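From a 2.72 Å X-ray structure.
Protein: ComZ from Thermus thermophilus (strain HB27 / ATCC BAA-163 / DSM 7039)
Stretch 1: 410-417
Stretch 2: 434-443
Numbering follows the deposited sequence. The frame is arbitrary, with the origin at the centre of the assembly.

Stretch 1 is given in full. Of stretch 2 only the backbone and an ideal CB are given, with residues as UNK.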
# COMPACT_ATOMS: atom_id res chain seq x y z
N GLY A 410 -27.65 1.28 4.44
CA GLY A 410 -26.52 0.93 5.27
C GLY A 410 -25.22 1.36 4.66
O GLY A 410 -25.16 2.11 3.68
N GLY A 411 -24.15 0.84 5.25
CA GLY A 411 -22.81 1.00 4.71
C GLY A 411 -22.05 2.22 5.17
O GLY A 411 -20.92 2.44 4.69
N ASN A 412 -22.61 3.03 6.07
CA ASN A 412 -21.93 4.24 6.52
C ASN A 412 -21.33 4.03 7.91
O ASN A 412 -21.79 3.19 8.69
CB ASN A 412 -22.86 5.44 6.52
CG ASN A 412 -23.46 5.70 5.16
OD1 ASN A 412 -22.81 6.26 4.27
ND2 ASN A 412 -24.71 5.26 4.98
N LEU A 413 -20.31 4.83 8.20
CA LEU A 413 -19.53 4.70 9.42
C LEU A 413 -19.27 6.08 9.99
O LEU A 413 -18.96 7.02 9.25
CB LEU A 413 -18.18 4.02 9.13
CG LEU A 413 -17.14 3.93 10.27
CD1 LEU A 413 -17.77 3.37 11.58
CD2 LEU A 413 -15.81 3.22 9.90
N ASP A 414 -19.41 6.21 11.31
CA ASP A 414 -19.18 7.46 12.03
C ASP A 414 -18.28 7.15 13.22
O ASP A 414 -18.61 6.27 14.03
CB ASP A 414 -20.50 8.12 12.46
CG ASP A 414 -21.16 8.94 11.33
OD1 ASP A 414 -21.10 8.52 10.16
OD2 ASP A 414 -21.74 10.02 11.61
N ILE A 415 -17.14 7.85 13.32
CA ILE A 415 -16.20 7.69 14.42
C ILE A 415 -16.12 9.06 15.10
O ILE A 415 -15.40 9.95 14.64
CB ILE A 415 -14.83 7.23 13.93
CG1 ILE A 415 -14.98 5.94 13.12
CG2 ILE A 415 -13.87 6.96 15.07
CD1 ILE A 415 -13.67 5.28 12.76
N ASN A 416 -16.86 9.23 16.21
CA ASN A 416 -17.00 10.56 16.77
C ASN A 416 -16.10 10.80 17.97
O ASN A 416 -15.85 11.96 18.32
CB ASN A 416 -18.45 10.84 17.18
CG ASN A 416 -19.43 10.57 16.05
OD1 ASN A 416 -19.13 10.84 14.88
ND2 ASN A 416 -20.62 10.09 16.40
N GLY A 417 -15.56 9.74 18.56
CA GLY A 417 -14.55 9.83 19.59
C GLY A 417 -13.23 9.32 19.06
O GLY A 417 -13.08 8.98 17.90
N UNK A 434 -8.93 -2.33 10.73
CA UNK A 434 -9.28 -1.71 9.47
C UNK A 434 -10.77 -1.51 9.34
O UNK A 434 -11.57 -2.25 9.91
CB UNK A 434 -8.76 -2.55 8.30
N UNK A 435 -11.14 -0.53 8.52
CA UNK A 435 -12.55 -0.22 8.34
C UNK A 435 -12.87 -0.13 6.86
O UNK A 435 -12.28 0.70 6.15
CB UNK A 435 -12.92 1.08 9.05
N UNK A 436 -13.81 -0.95 6.42
CA UNK A 436 -14.34 -0.87 5.07
C UNK A 436 -15.75 -0.34 5.20
O UNK A 436 -16.56 -0.90 5.94
CB UNK A 436 -14.30 -2.22 4.35
N UNK A 437 -16.02 0.78 4.53
CA UNK A 437 -17.37 1.34 4.48
C UNK A 437 -17.74 1.55 3.02
O UNK A 437 -17.09 2.35 2.33
CB UNK A 437 -17.46 2.65 5.27
N UNK A 438 -18.79 0.87 2.57
CA UNK A 438 -19.19 1.03 1.17
C UNK A 438 -19.77 2.41 0.93
O UNK A 438 -19.76 2.90 -0.20
CB UNK A 438 -20.21 -0.04 0.77
N UNK A 439 -20.25 3.06 1.99
CA UNK A 439 -20.83 4.37 1.85
C UNK A 439 -19.81 5.41 2.26
O UNK A 439 -18.68 5.42 1.74
CB UNK A 439 -22.11 4.50 2.68
N UNK A 440 -20.19 6.29 3.19
CA UNK A 440 -19.37 7.40 3.64
C UNK A 440 -18.75 7.14 5.01
O UNK A 440 -19.27 6.35 5.82
CB UNK A 440 -20.21 8.68 3.68
N UNK A 441 -17.66 7.86 5.30
CA UNK A 441 -17.03 7.85 6.61
C UNK A 441 -16.91 9.29 7.10
O UNK A 441 -16.35 10.14 6.41
CB UNK A 441 -15.66 7.17 6.56
N UNK A 442 -17.37 9.52 8.31
CA UNK A 442 -17.25 10.81 8.96
C UNK A 442 -16.47 10.59 10.23
O UNK A 442 -16.93 9.85 11.12
CB UNK A 442 -18.61 11.44 9.24
N UNK A 443 -15.32 11.24 10.34
CA UNK A 443 -14.53 11.22 11.58
C UNK A 443 -14.65 12.58 12.29
O UNK A 443 -14.11 13.58 11.82
CB UNK A 443 -13.06 10.90 11.28

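Position 434 lies in a strand, out of reach of stretch 1, and its ideal CB has nothing of that stretch within 5.5 Å. Stretch 1 therefore sets no preference; the residue is Gly-434.

At 435 the CA-to-CB bond points toward stretch 1, and the ideal CB lies 3.7 Å from Leu-413 CD2. Such an apolar neighbour suits an aliphatic or aromatic side chain. The residue is Phe-435 (chi1 -69°, m), whose CD1 comes 3.4 Å from Leu-413 CD2, the methyl meeting the ring obliquely.

Position 436 points away, with no stretch 1 atom near its CB, so the visible contact is silent. It is Val-436.

Position 437 points toward stretch 1 again, as strand alternation predicts. Its CB sits 3.5 Å from Gly-411 O and 4.2 Å from Leu-413 CB, which favours a small apolar group, though a slim larger one is not excluded. Ala-437 fills it with a single methyl.

At 438 the CB points sideways, 4.7 Å from Gly-411 O, and many side chains would fit. Glu-438 is extended (chi1 and chi2 both t), and its carboxylate is hydrogen-bonded elsewhere in the structure.

Position 439 is the most restrictive. An ideal CB would stand 2.5 Å from Asn-412 OD1, a clash, and 3.1 Å from Gly-411 O. Glycine is indicated, and Gly-439 is found; its N donates to Gly-411 O at 2.9 Å.

At 440 the backbone N donates to Asn-412 OD1 (2.8 Å, 171°), a bond open to any residue but proline. The CA-to-CB bond of 440 points sideways, and its CB lies 3.6 Å from Asn-412 OD1, leaving polar or small groups plausible. Asp-440 has both carboxylate oxygens bonded elsewhere in the structure, while its O accepts from Leu-413 N at 3.0 Å.

From 441 the chain pairs in parallel with 413-415, their axes 8° apart. Position 441 lies opposite Leu-413, on the same sheet face, so an aliphatic group suits it. Ile-441 places CD1 3.9 Å from Leu-413 CD2.

Position 442 shares the other face with Asp-414, and its CB is 3.9 Å from Asp-414 OD1. Polar or aromatic side chains could sit here. In Tyr-442 (chi1 t) the ring leads away and OH bonds elsewhere in the structure; the backbone ties the strands, N donating to Leu-413 O (3.1 Å) and O accepting from Ile-415 N (3.0 Å).

Position 443 pairs with Ile-415, its CB 4.2 Å from Ile-415 O, on the face of Leu-413. Apolar or long polar chains would serve. Gln-443 is extended, and its CA makes a C-H...O contact with Ile-415 O at 3.4 Å.

Stretch 2 434-443: GFVAEGDIYQ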
# COMPACT_ATOMS: atom_id res chain seq x y z
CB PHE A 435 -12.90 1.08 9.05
CG PHE A 435 -12.86 0.96 10.54
CD1 PHE A 435 -14.01 0.65 11.25
CD2 PHE A 435 -11.65 1.08 11.23
CE1 PHE A 435 -13.97 0.50 12.61
CE2 PHE A 435 -11.61 0.93 12.59
CZ PHE A 435 -12.78 0.65 13.29
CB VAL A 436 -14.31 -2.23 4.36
CG1 VAL A 436 -14.89 -2.14 2.95
CG2 VAL A 436 -12.88 -2.75 4.30
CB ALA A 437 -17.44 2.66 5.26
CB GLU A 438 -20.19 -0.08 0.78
CG GLU A 438 -20.85 0.11 -0.58
CD GLU A 438 -21.64 -1.13 -1.09
OE1 GLU A 438 -21.99 -1.16 -2.30
OE2 GLU A 438 -21.90 -2.08 -0.30
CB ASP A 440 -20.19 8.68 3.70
CG ASP A 440 -20.66 9.14 2.34
OD1 ASP A 440 -20.34 8.48 1.32
OD2 ASP A 440 -21.37 10.18 2.30
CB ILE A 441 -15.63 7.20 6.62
CG1 ILE A 441 -15.74 5.71 6.38
CG2 ILE A 441 -14.93 7.48 7.97
CD1 ILE A 441 -14.51 5.04 6.75
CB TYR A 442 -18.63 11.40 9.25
CG TYR A 442 -18.66 12.92 9.36
CD1 TYR A 442 -17.84 13.60 10.25
CD2 TYR A 442 -19.47 13.67 8.51
CE1 TYR A 442 -17.85 14.98 10.31
CE2 TYR A 442 -19.49 15.04 8.56
CZ TYR A 442 -18.69 15.70 9.46
OH TYR A 442 -18.72 17.09 9.50
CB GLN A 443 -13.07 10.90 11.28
CG GLN A 443 -12.12 11.28 12.39
CD GLN A 443 -10.69 11.12 11.98
OE1 GLN A 443 -10.40 10.49 10.96
NE2 GLN A 443 -9.76 11.65 12.77
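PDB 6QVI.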